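Local coordinates for protein HTH-type transcriptional regulator cbl (Escherichia coli K12, PDB 2FYI) that probably acts as an accessory LysR-type transcriptional regulator of the cys regulon in sulphate starvation, this chain being its cofactor-binding domain without the DNA-binding part, at residues W87-L92 against S126-A131; T21-R26 against G121-S126; H95-T100 against A111-I116; V80-F85 against E219-Q224. All coordinates share one frame; numbering follows the deposited sequence. Where two conformers were deposited one is given.

Contact 1: residues W87-L92 against S126-A131; sequences WHHSLL and SRIDDA
His89, the residue on which Ile128 rests, is held by its polar tip: NE2 donates a hydrogen bond to the backbone O of Thr123, just before the helix that carries Ile128. The setting is the two-lobed, periplasmic-binding-protein-like fold of LysR cofactor-binding domains, in which strand 79-94 passes from one lobe into the other and helix 125-134 packs beside it. Here a buried imidazole is placed by one bond at NE2 and by packing on both faces. On one face stands Ile128, whose CD1 lies 3.9 Å from the centroid of the His89 ring and only 7° off its normal, a clear CH-pi contact. Ile128 CG1 follows closer to the rim, 3.9 Å from His89 ND1. The isoleucine reaches across because CG1 lies anti to the carbonyl carbon and CD1 extends onward (chi2 167°), whereas CG2 takes the branch anti to the backbone N. The opposite face of the imidazole belongs to its own strand: Trp87 CZ3 sits 3.5 Å above the ring plane, offset toward the rim, and His89 CD2 in turn lies in the plane of the indole, at its edge. With both faces occupied and NE2 bonded, the ring has little freedom to turn. Ile128 also touches Leu163 of strand 161-165, which ties the helix to the sheet. Arg127 adds a lighter touch and sends its guanidinium elsewhere, NH1 making a weak bond to Ala188 O; what meets the imidazole is Arg127 CB, near the ring plane and 4.4 Å from His89 CE1.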
# COMPACT_ATOMS: atom_id res chain seq x y z
N TRP A 87 -15.54 9.41 -8.64
CA TRP A 87 -14.64 8.63 -9.47
C TRP A 87 -15.14 7.23 -9.74
O TRP A 87 -15.98 6.71 -9.00
CB TRP A 87 -13.30 8.52 -8.81
CG TRP A 87 -13.31 7.82 -7.53
CD1 TRP A 87 -13.51 8.36 -6.30
CD2 TRP A 87 -13.07 6.41 -7.32
NE1 TRP A 87 -13.40 7.39 -5.33
CE2 TRP A 87 -13.13 6.19 -5.93
CE3 TRP A 87 -12.81 5.33 -8.17
CZ2 TRP A 87 -12.94 4.91 -5.37
CZ3 TRP A 87 -12.62 4.07 -7.61
CH2 TRP A 87 -12.69 3.87 -6.22
N HIS A 88 -14.62 6.64 -10.81
CA HIS A 88 -15.04 5.33 -11.28
C HIS A 88 -13.88 4.39 -11.42
O HIS A 88 -12.73 4.80 -11.61
CB HIS A 88 -15.63 5.45 -12.67
CG HIS A 88 -17.00 6.02 -12.71
ND1 HIS A 88 -18.13 5.23 -12.70
CD2 HIS A 88 -17.44 7.30 -12.78
CE1 HIS A 88 -19.21 5.99 -12.75
NE2 HIS A 88 -18.82 7.25 -12.80
N HIS A 89 -14.18 3.10 -11.39
CA HIS A 89 -13.15 2.11 -11.69
C HIS A 89 -12.95 2.00 -13.18
O HIS A 89 -13.88 2.15 -13.98
CB HIS A 89 -13.55 0.75 -11.18
CG HIS A 89 -13.59 0.66 -9.69
ND1 HIS A 89 -14.78 0.60 -8.99
CD2 HIS A 89 -12.60 0.62 -8.77
CE1 HIS A 89 -14.51 0.54 -7.70
NE2 HIS A 89 -13.20 0.54 -7.54
N SER A 90 -11.73 1.71 -13.58
CA SER A 90 -11.56 1.31 -14.95
C SER A 90 -10.80 -0.02 -15.07
O SER A 90 -10.36 -0.60 -14.07
CB SER A 90 -11.04 2.45 -15.82
OG SER A 90 -9.69 2.75 -15.55
N LEU A 91 -10.71 -0.55 -16.28
CA LEU A 91 -10.21 -1.91 -16.46
C LEU A 91 -8.81 -1.81 -17.00
O LEU A 91 -8.57 -1.16 -18.01
CB LEU A 91 -11.13 -2.69 -17.40
CG LEU A 91 -10.84 -4.19 -17.57
CD1 LEU A 91 -10.89 -4.88 -16.26
CD2 LEU A 91 -11.81 -4.84 -18.50
N LEU A 92 -7.86 -2.42 -16.30
CA LEU A 92 -6.44 -2.37 -16.72
C LEU A 92 -5.97 -3.69 -17.33
O LEU A 92 -5.98 -4.72 -16.68
CB LEU A 92 -5.56 -1.98 -15.53
CG LEU A 92 -4.06 -1.78 -15.74
CD1 LEU A 92 -3.82 -0.61 -16.65
CD2 LEU A 92 -3.34 -1.57 -14.41
N SER A 126 -17.09 -2.63 -3.35
CA SER A 126 -18.47 -3.07 -3.31
C SER A 126 -19.25 -2.60 -4.52
O SER A 126 -20.27 -3.18 -4.86
CB SER A 126 -19.15 -2.60 -2.04
OG SER A 126 -19.01 -1.21 -2.01
N ARG A 127 -18.78 -1.54 -5.18
CA ARG A 127 -19.39 -1.19 -6.44
C ARG A 127 -19.13 -2.32 -7.42
O ARG A 127 -20.00 -2.63 -8.24
CB ARG A 127 -18.85 0.10 -7.02
CG ARG A 127 -18.97 1.24 -6.10
CD ARG A 127 -20.36 1.57 -5.94
NE ARG A 127 -20.57 1.95 -4.55
CZ ARG A 127 -20.59 3.20 -4.10
NH1 ARG A 127 -20.41 4.24 -4.91
NH2 ARG A 127 -20.81 3.42 -2.82
N ILE A 128 -17.95 -2.92 -7.33
CA ILE A 128 -17.60 -4.07 -8.16
C ILE A 128 -18.46 -5.30 -7.81
O ILE A 128 -19.11 -5.87 -8.68
CB ILE A 128 -16.09 -4.39 -8.08
CG1 ILE A 128 -15.26 -3.21 -8.60
CG2 ILE A 128 -15.75 -5.66 -8.87
CD1 ILE A 128 -13.77 -3.32 -8.27
N ASP A 129 -18.48 -5.71 -6.55
CA ASP A 129 -19.26 -6.85 -6.17
C ASP A 129 -20.73 -6.68 -6.56
O ASP A 129 -21.35 -7.59 -7.13
CB ASP A 129 -19.12 -7.09 -4.67
CG ASP A 129 -17.78 -7.74 -4.28
OD1 ASP A 129 -17.01 -8.25 -5.15
OD2 ASP A 129 -17.48 -7.77 -3.07
N ASP A 130 -21.29 -5.51 -6.26
CA ASP A 130 -22.71 -5.27 -6.53
C ASP A 130 -23.04 -5.28 -7.99
O ASP A 130 -24.09 -5.76 -8.41
CB ASP A 130 -23.12 -3.94 -5.96
CG ASP A 130 -23.08 -3.93 -4.46
OD1 ASP A 130 -22.82 -5.02 -3.89
OD2 ASP A 130 -23.31 -2.83 -3.86
N ALA A 131 -22.16 -4.70 -8.80
CA ALA A 131 -22.36 -4.72 -10.22
C ALA A 131 -22.52 -6.18 -10.63
O ALA A 131 -23.52 -6.52 -11.27
CB ALA A 131 -21.23 -4.08 -10.92

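Contact 2: residues T21-R26 against G121-S126; sequences THTQAR and GITGRS
Thr23 and Thr123 illustrate how two loop-to-helix junctions, far apart in sequence, can meet through a single pair of hydroxyls. The polar interaction is the hydrogen bond between Thr23 OG1 and Thr123 OG1, 3.2 Å long, in which either hydroxyl could be the donor. In both residues OG1 lies anti to the carbonyl carbon (chi1 -46° in Thr23, -48° in Thr123), and this choice turns the two hydroxyls to face each other. Van der Waals contact is slight: Thr123 CG2 lies 3.8 Å from the hydroxyl oxygen Thr23 OG1. Backbone bonds shape the two supports. Thr21 is the N-cap of helix 22-27, where Ala25 N reaches Thr21 O at 3.0 Å. On the other side Thr123 has left-handed backbone angles and is followed by Gly124, the N-cap of helix 125-134, whose positive phi suits a glycine. Charged groups are paired away from the threonines: Arg125 NE forms a salt bridge with Asp129 OD1 one turn along its helix, and Arg26 NH1 forms one with Asp149 of the same chain. The pair's place between the lobes is consistent with a position at the effector cleft known in this family. Helix 22-27 also faces the dimer partner, with Ala25 O accepting from Tyr154 OH of the second subunit. Within the chain, Thr123 leans on Tyr118 of strand 115-118, Thr21 lies against Ala69 of strand 66-69, and both segments border helix 52-61, Thr21 through Ile55 and Ile122 through Pro52.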
# COMPACT_ATOMS: atom_id res chain seq x y z
N THR A 21 -5.77 7.29 2.68
CA THR A 21 -5.48 6.01 2.01
C THR A 21 -4.43 6.15 0.92
O THR A 21 -4.13 7.26 0.48
CB THR A 21 -6.75 5.47 1.31
OG1 THR A 21 -7.27 6.47 0.39
CG2 THR A 21 -7.79 5.16 2.34
N HIS A 22 -3.92 5.01 0.46
CA HIS A 22 -2.93 4.96 -0.60
C HIS A 22 -3.43 5.72 -1.81
O HIS A 22 -2.69 6.51 -2.43
CB HIS A 22 -2.70 3.51 -0.99
CG HIS A 22 -1.77 3.34 -2.15
ND1 HIS A 22 -2.19 3.45 -3.47
CD2 HIS A 22 -0.44 3.09 -2.20
CE1 HIS A 22 -1.16 3.27 -4.27
NE2 HIS A 22 -0.08 3.06 -3.52
N THR A 23 -4.69 5.48 -2.14
CA THR A 23 -5.26 6.08 -3.34
C THR A 23 -5.12 7.61 -3.36
O THR A 23 -4.63 8.17 -4.32
CB THR A 23 -6.77 5.74 -3.56
OG1 THR A 23 -7.02 4.35 -3.36
CG2 THR A 23 -7.16 6.13 -4.96
N GLN A 24 -5.58 8.30 -2.31
CA GLN A 24 -5.54 9.75 -2.39
C GLN A 24 -4.12 10.24 -2.14
O GLN A 24 -3.67 11.17 -2.79
CB GLN A 24 -6.59 10.44 -1.49
CG GLN A 24 -7.59 9.51 -0.77
CD GLN A 24 -8.63 8.83 -1.69
OE1 GLN A 24 -8.67 9.04 -2.91
NE2 GLN A 24 -9.47 8.00 -1.08
N ALA A 25 -3.39 9.59 -1.25
CA ALA A 25 -2.05 10.01 -1.00
C ALA A 25 -1.25 10.09 -2.32
O ALA A 25 -0.46 11.02 -2.53
CB ALA A 25 -1.43 9.08 -0.02
N ARG A 26 -1.48 9.15 -3.22
CA ARG A 26 -0.73 9.13 -4.45
C ARG A 26 -1.32 9.95 -5.57
O ARG A 26 -0.59 10.55 -6.35
CB ARG A 26 -0.60 7.72 -4.96
CG ARG A 26 0.16 6.87 -4.03
CD ARG A 26 1.00 5.95 -4.75
NE ARG A 26 2.08 6.62 -5.43
CZ ARG A 26 2.74 6.04 -6.43
NH1 ARG A 26 2.38 4.81 -6.82
NH2 ARG A 26 3.73 6.66 -7.03
N GLY A 121 -14.05 -3.72 1.33
CA GLY A 121 -13.98 -2.63 2.29
C GLY A 121 -13.17 -1.45 1.80
O GLY A 121 -13.18 -0.39 2.42
N ILE A 122 -12.46 -1.62 0.68
CA ILE A 122 -11.55 -0.57 0.25
C ILE A 122 -11.51 -0.28 -1.26
O ILE A 122 -11.63 -1.18 -2.10
CB ILE A 122 -10.10 -0.79 0.76
CG1 ILE A 122 -9.45 -2.00 0.08
CG2 ILE A 122 -10.08 -0.94 2.26
CD1 ILE A 122 -8.10 -1.71 -0.42
N THR A 123 -11.32 1.00 -1.56
CA THR A 123 -11.39 1.56 -2.91
C THR A 123 -12.54 1.06 -3.80
O THR A 123 -12.35 0.59 -4.93
CB THR A 123 -10.00 1.52 -3.55
OG1 THR A 123 -9.08 2.05 -2.61
CG2 THR A 123 -9.91 2.40 -4.78
N GLY A 124 -13.74 1.15 -3.24
CA GLY A 124 -14.96 0.95 -3.99
C GLY A 124 -15.26 -0.46 -4.41
O GLY A 124 -15.98 -0.67 -5.36
N ARG A 125 -14.71 -1.43 -3.70
CA ARG A 125 -14.80 -2.83 -4.08
C ARG A 125 -16.25 -3.25 -4.18
O ARG A 125 -16.62 -4.11 -4.99
CB ARG A 125 -14.05 -3.69 -3.06
CG ARG A 125 -14.36 -5.15 -3.13
CD ARG A 125 -13.95 -5.76 -4.46
NE ARG A 125 -14.44 -7.14 -4.48
CZ ARG A 125 -13.79 -8.18 -3.97
NH1 ARG A 125 -12.58 -8.08 -3.45
NH2 ARG A 125 -14.37 -9.36 -4.00
N SER A 126 -17.09 -2.63 -3.35
CA SER A 126 -18.47 -3.07 -3.31
C SER A 126 -19.25 -2.60 -4.52
O SER A 126 -20.27 -3.18 -4.86
CB SER A 126 -19.15 -2.60 -2.04
OG SER A 126 -19.01 -1.21 -2.01

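Contact 3: residues H95-T100 against A111-I116; sequences HDHPLT and AKWPLI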
# COMPACT_ATOMS: atom_id res chain seq x y z
N HIS A 95 -1.41 -4.86 -23.29
CA HIS A 95 -1.60 -4.28 -24.63
C HIS A 95 -2.33 -5.19 -25.62
O HIS A 95 -3.13 -4.71 -26.43
CB HIS A 95 -0.27 -3.80 -25.26
CG HIS A 95 -0.00 -2.33 -25.08
ND1 HIS A 95 -1.01 -1.39 -25.01
CD2 HIS A 95 1.16 -1.64 -24.99
CE1 HIS A 95 -0.48 -0.19 -24.86
NE2 HIS A 95 0.84 -0.31 -24.84
N ASP A 96 -2.05 -6.49 -25.58
CA ASP A 96 -2.59 -7.36 -26.60
C ASP A 96 -3.62 -8.36 -26.07
O ASP A 96 -3.74 -9.46 -26.60
CB ASP A 96 -1.44 -8.02 -27.39
CG ASP A 96 -1.06 -7.22 -28.76
OD1 ASP A 96 -1.28 -5.96 -28.85
OD2 ASP A 96 -0.53 -7.86 -29.75
N HIS A 97 -4.40 -7.95 -25.06
CA HIS A 97 -5.35 -8.82 -24.38
C HIS A 97 -6.66 -8.93 -25.14
O HIS A 97 -7.17 -7.93 -25.69
CB HIS A 97 -5.57 -8.29 -22.96
CG HIS A 97 -6.25 -9.25 -22.04
ND1 HIS A 97 -7.60 -9.52 -22.09
CD2 HIS A 97 -5.76 -9.98 -21.01
CE1 HIS A 97 -7.91 -10.39 -21.15
NE2 HIS A 97 -6.81 -10.70 -20.48
N PRO A 98 -7.21 -10.15 -25.21
CA PRO A 98 -8.56 -10.41 -25.76
C PRO A 98 -9.59 -9.27 -25.47
O PRO A 98 -10.34 -8.87 -26.37
CB PRO A 98 -8.95 -11.73 -25.08
CG PRO A 98 -7.63 -12.42 -24.76
CD PRO A 98 -6.55 -11.38 -24.72
N LEU A 99 -9.59 -8.74 -24.25
CA LEU A 99 -10.56 -7.74 -23.89
C LEU A 99 -10.44 -6.45 -24.70
O LEU A 99 -11.40 -5.67 -24.81
CB LEU A 99 -10.48 -7.49 -22.38
CG LEU A 99 -11.22 -8.64 -21.69
CD1 LEU A 99 -11.23 -8.49 -20.18
CD2 LEU A 99 -12.63 -8.75 -22.22
N THR A 100 -9.27 -6.23 -25.28
CA THR A 100 -9.03 -5.05 -26.10
C THR A 100 -9.62 -5.27 -27.46
O THR A 100 -9.73 -4.34 -28.26
CB THR A 100 -7.51 -4.75 -26.31
OG1 THR A 100 -6.92 -5.76 -27.12
CG2 THR A 100 -6.78 -4.70 -25.01
N ALA A 111 -16.39 -11.08 -16.38
CA ALA A 111 -16.46 -12.04 -15.28
C ALA A 111 -15.71 -13.35 -15.55
O ALA A 111 -15.41 -14.11 -14.63
CB ALA A 111 -17.88 -12.29 -14.88
N LYS A 112 -15.42 -13.61 -16.82
CA LYS A 112 -14.71 -14.80 -17.28
C LYS A 112 -13.27 -14.81 -16.89
O LYS A 112 -12.68 -15.88 -16.87
CB LYS A 112 -14.77 -14.91 -18.78
CG LYS A 112 -16.17 -14.95 -19.25
CD LYS A 112 -16.27 -15.63 -20.61
CE LYS A 112 -17.64 -15.39 -21.27
NZ LYS A 112 -18.78 -15.70 -20.33
N TRP A 113 -12.67 -13.66 -16.59
CA TRP A 113 -11.21 -13.63 -16.42
C TRP A 113 -10.79 -13.52 -14.97
O TRP A 113 -11.58 -13.06 -14.12
CB TRP A 113 -10.62 -12.47 -17.18
CG TRP A 113 -11.08 -12.46 -18.56
CD1 TRP A 113 -12.32 -12.04 -19.05
CD2 TRP A 113 -10.34 -12.91 -19.66
NE1 TRP A 113 -12.36 -12.22 -20.41
CE2 TRP A 113 -11.16 -12.76 -20.81
CE3 TRP A 113 -9.06 -13.43 -19.79
CZ2 TRP A 113 -10.74 -13.10 -22.05
CZ3 TRP A 113 -8.65 -13.79 -21.01
CH2 TRP A 113 -9.48 -13.61 -22.15
N PRO A 114 -9.56 -13.95 -14.65
CA PRO A 114 -9.00 -13.73 -13.30
C PRO A 114 -8.95 -12.24 -12.92
O PRO A 114 -8.36 -11.48 -13.64
CB PRO A 114 -7.57 -14.32 -13.43
CG PRO A 114 -7.68 -15.30 -14.53
CD PRO A 114 -8.63 -14.69 -15.52
N LEU A 115 -9.57 -11.82 -11.82
CA LEU A 115 -9.49 -10.40 -11.46
C LEU A 115 -8.44 -10.09 -10.43
O LEU A 115 -8.20 -10.89 -9.49
CB LEU A 115 -10.77 -9.89 -10.88
CG LEU A 115 -11.83 -9.82 -11.94
CD1 LEU A 115 -13.04 -9.04 -11.39
CD2 LEU A 115 -11.24 -9.18 -13.21
N ILE A 116 -7.84 -8.92 -10.58
CA ILE A 116 -6.91 -8.42 -9.61
C ILE A 116 -7.49 -7.10 -9.19
O ILE A 116 -7.54 -6.16 -9.96
CB ILE A 116 -5.54 -8.20 -10.20
CG1 ILE A 116 -5.07 -9.45 -10.90
CG2 ILE A 116 -4.54 -7.80 -9.12
CD1 ILE A 116 -3.88 -9.17 -11.71
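Trp113 meets His97, Pro98 and Leu99 at once, a plain case of one large indole laid against three consecutive residues of a turn. Leu99 and His97 share one of its faces. Leu99 CD1 stands 4.0 Å from the centroid of the five-membered ring, a CH-pi contact, while His97 CE1 lies over the six-membered ring, 3.5 Å from Trp113 CZ3. The imidazole and the six-membered ring are inclined obliquely, their planes 57° apart. What fixes the histidine is a bond inside its own turn: Leu99 N donates to His97 ND1 at 3.0 Å, nearly straight at 175° and in the ring plane, which leaves CE1 and NE2 directed at the tryptophan. His97 O is gripped twice, by Thr100 N and Thr100 OG1. At the far end of the indole, Pro98 CG comes 3.4 Å from Trp113 CH2. With an alanine in place of Trp113, the His97 ring and the Leu99 methyls would probably lose their shared surface, opening a gap beneath the turn. The contact joins the loop after strand 79-94 to the stretch leading into strand 115-118, and His97, Leu99 and Trp113 all touch Ile161 of strand 161-165.

Contact 4: residues V80-F85 against E219-Q224; sequences VAFPWF and EDIKRQ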
# COMPACT_ATOMS: atom_id res chain seq x y z
N VAL A 80 -18.32 13.93 10.55
CA VAL A 80 -19.08 14.71 9.59
C VAL A 80 -18.26 14.71 8.30
O VAL A 80 -17.07 15.07 8.34
CB VAL A 80 -19.18 16.17 10.07
CG1 VAL A 80 -19.91 17.02 9.05
CG2 VAL A 80 -19.86 16.26 11.42
N ALA A 81 -18.86 14.34 7.17
CA ALA A 81 -18.07 14.18 5.97
C ALA A 81 -18.60 15.02 4.83
O ALA A 81 -19.81 15.16 4.65
CB ALA A 81 -18.03 12.74 5.58
N PHE A 82 -17.68 15.58 4.04
CA PHE A 82 -18.05 16.36 2.87
C PHE A 82 -17.46 15.69 1.66
O PHE A 82 -16.34 15.16 1.72
CB PHE A 82 -17.49 17.76 2.97
CG PHE A 82 -17.80 18.46 4.26
CD1 PHE A 82 -17.03 18.25 5.39
CD2 PHE A 82 -18.85 19.36 4.34
CE1 PHE A 82 -17.31 18.93 6.60
CE2 PHE A 82 -19.14 20.04 5.55
CZ PHE A 82 -18.37 19.82 6.67
N PRO A 83 -18.21 15.72 0.55
CA PRO A 83 -17.80 15.15 -0.74
C PRO A 83 -16.67 15.95 -1.38
O PRO A 83 -16.76 17.17 -1.51
CB PRO A 83 -19.08 15.20 -1.57
CG PRO A 83 -19.96 16.19 -0.90
CD PRO A 83 -19.55 16.34 0.52
N TRP A 84 -15.59 15.29 -1.75
CA TRP A 84 -14.53 15.98 -2.43
C TRP A 84 -14.69 15.88 -3.96
O TRP A 84 -14.82 16.91 -4.63
CB TRP A 84 -13.18 15.51 -1.94
CG TRP A 84 -12.06 16.20 -2.57
CD1 TRP A 84 -12.11 17.34 -3.34
CD2 TRP A 84 -10.69 15.83 -2.48
NE1 TRP A 84 -10.85 17.69 -3.72
CE2 TRP A 84 -9.95 16.78 -3.21
CE3 TRP A 84 -10.01 14.79 -1.84
CZ2 TRP A 84 -8.57 16.71 -3.34
CZ3 TRP A 84 -8.64 14.72 -1.96
CH2 TRP A 84 -7.93 15.67 -2.71
N PHE A 85 -14.72 14.68 -4.51
CA PHE A 85 -15.05 14.49 -5.92
C PHE A 85 -15.53 13.06 -6.15
O PHE A 85 -15.43 12.22 -5.25
CB PHE A 85 -13.85 14.80 -6.81
CG PHE A 85 -12.67 13.95 -6.52
CD1 PHE A 85 -12.56 12.69 -7.09
CD2 PHE A 85 -11.69 14.39 -5.62
CE1 PHE A 85 -11.47 11.87 -6.79
CE2 PHE A 85 -10.59 13.57 -5.30
CZ PHE A 85 -10.48 12.30 -5.89
N GLU A 219 -17.66 28.93 6.08
CA GLU A 219 -18.77 29.13 7.01
C GLU A 219 -19.71 27.94 7.01
O GLU A 219 -20.21 27.54 8.04
CB GLU A 219 -19.54 30.41 6.70
CG GLU A 219 -18.76 31.69 7.03
CD GLU A 219 -17.31 31.60 6.55
OE1 GLU A 219 -17.08 31.10 5.41
OE2 GLU A 219 -16.39 32.01 7.33
N ASP A 220 -19.94 27.37 5.84
CA ASP A 220 -20.86 26.25 5.77
C ASP A 220 -20.24 25.00 6.39
O ASP A 220 -20.94 24.20 7.03
CB ASP A 220 -21.30 26.02 4.32
CG ASP A 220 -21.47 27.32 3.55
OD1 ASP A 220 -22.31 28.18 3.94
OD2 ASP A 220 -20.74 27.49 2.54
N ILE A 221 -18.94 24.85 6.21
CA ILE A 221 -18.24 23.74 6.84
C ILE A 221 -18.34 23.84 8.37
O ILE A 221 -18.81 22.91 9.03
CB ILE A 221 -16.76 23.65 6.37
CG1 ILE A 221 -16.69 23.29 4.88
CG2 ILE A 221 -16.00 22.61 7.19
CD1 ILE A 221 -15.63 24.07 4.11
N LYS A 222 -17.93 24.98 8.93
CA LYS A 222 -18.00 25.19 10.37
C LYS A 222 -19.41 24.98 10.91
O LYS A 222 -19.61 24.30 11.91
CB LYS A 222 -17.57 26.61 10.72
CG LYS A 222 -16.09 26.86 10.69
CD LYS A 222 -15.83 28.33 10.95
CE LYS A 222 -14.35 28.62 11.05
NZ LYS A 222 -14.11 30.02 11.45
N ARG A 223 -20.38 25.59 10.24
CA ARG A 223 -21.76 25.59 10.70
C ARG A 223 -22.27 24.18 10.87
O ARG A 223 -22.99 23.87 11.80
CB ARG A 223 -22.62 26.28 9.66
CG ARG A 223 -23.92 26.85 10.18
CD ARG A 223 -24.64 27.58 9.03
NE ARG A 223 -23.76 28.56 8.36
CZ ARG A 223 -23.63 29.84 8.71
NH1 ARG A 223 -24.34 30.36 9.72
NH2 ARG A 223 -22.80 30.63 8.03
N GLN A 224 -21.86 23.34 9.94
CA GLN A 224 -22.37 21.99 9.83
C GLN A 224 -21.62 20.97 10.69
O GLN A 224 -22.19 19.99 11.12
CB GLN A 224 -22.29 21.59 8.38
CG GLN A 224 -23.29 20.59 7.98
CD GLN A 224 -22.89 19.97 6.68
OE1 GLN A 224 -22.93 20.63 5.63
NE2 GLN A 224 -22.43 18.72 6.73
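Phe82 reaches from strand 80-85 to Ile221 and Gln224 of helix 219-224, an aromatic residue of the sheet packed against a helix that covers it, part of helix 218-226 near the C-terminus. The axes of the two segments run roughly antiparallel (152°) and approach to 10.1 Å. From CB, the ring is set outward with CG anti to the carbonyl carbon (chi1 -52°), and its outer half does the touching. CE1 lies 4.0 Å from Ile221 CG2; CZ, the tip, comes closer to the same methyl at 3.7 Å and also nears the carbonyl O of Ile221. Over one face, toward the rim, stands Ile221 CG1. CE2 meets the amide of Gln224, with NE2 at 3.7 Å; ring and amide planes are 39° apart. The glutamine arrives extended, from the opposite direction, and its NE2 also lies 3.8 Å from Val80 CG1. Exchanging Phe82 for an alanine would probably deprive Ile221 and the Gln224 amide of the aromatic surface they share, leaving Val80 the amide's remaining neighbour on the strand, and open a gap between helix and sheet. Leu209 of helix 203-212 also packs on Phe82. The chemistry implies cohesion by shape and apolar surface, the glutamine amide lying against carbon.

Contacts 1, 3 and 4 are strung along strand 79-94 and the loop that follows it, with contact 4 at one end of the domain and contact 3 at the other, their centres about 40 Å apart. Contacts 1 and 2, with centres about 12 Å apart, form a continuous middle: they share Ser126 on helix 125-134, and Trp87 CH2 packs 3.5 Å from Thr123 CG2. Contact 3 joins this group through Leu91 CD2, 4.1 Å from Leu99 CD1, whereas contact 4 reaches contact 1 by sequence alone. Contact 2, near the centre of the chain, probably borders the cofactor cleft between the lobes, while contacts 3 and 4 are plain packing on opposite sides of the chain's centre.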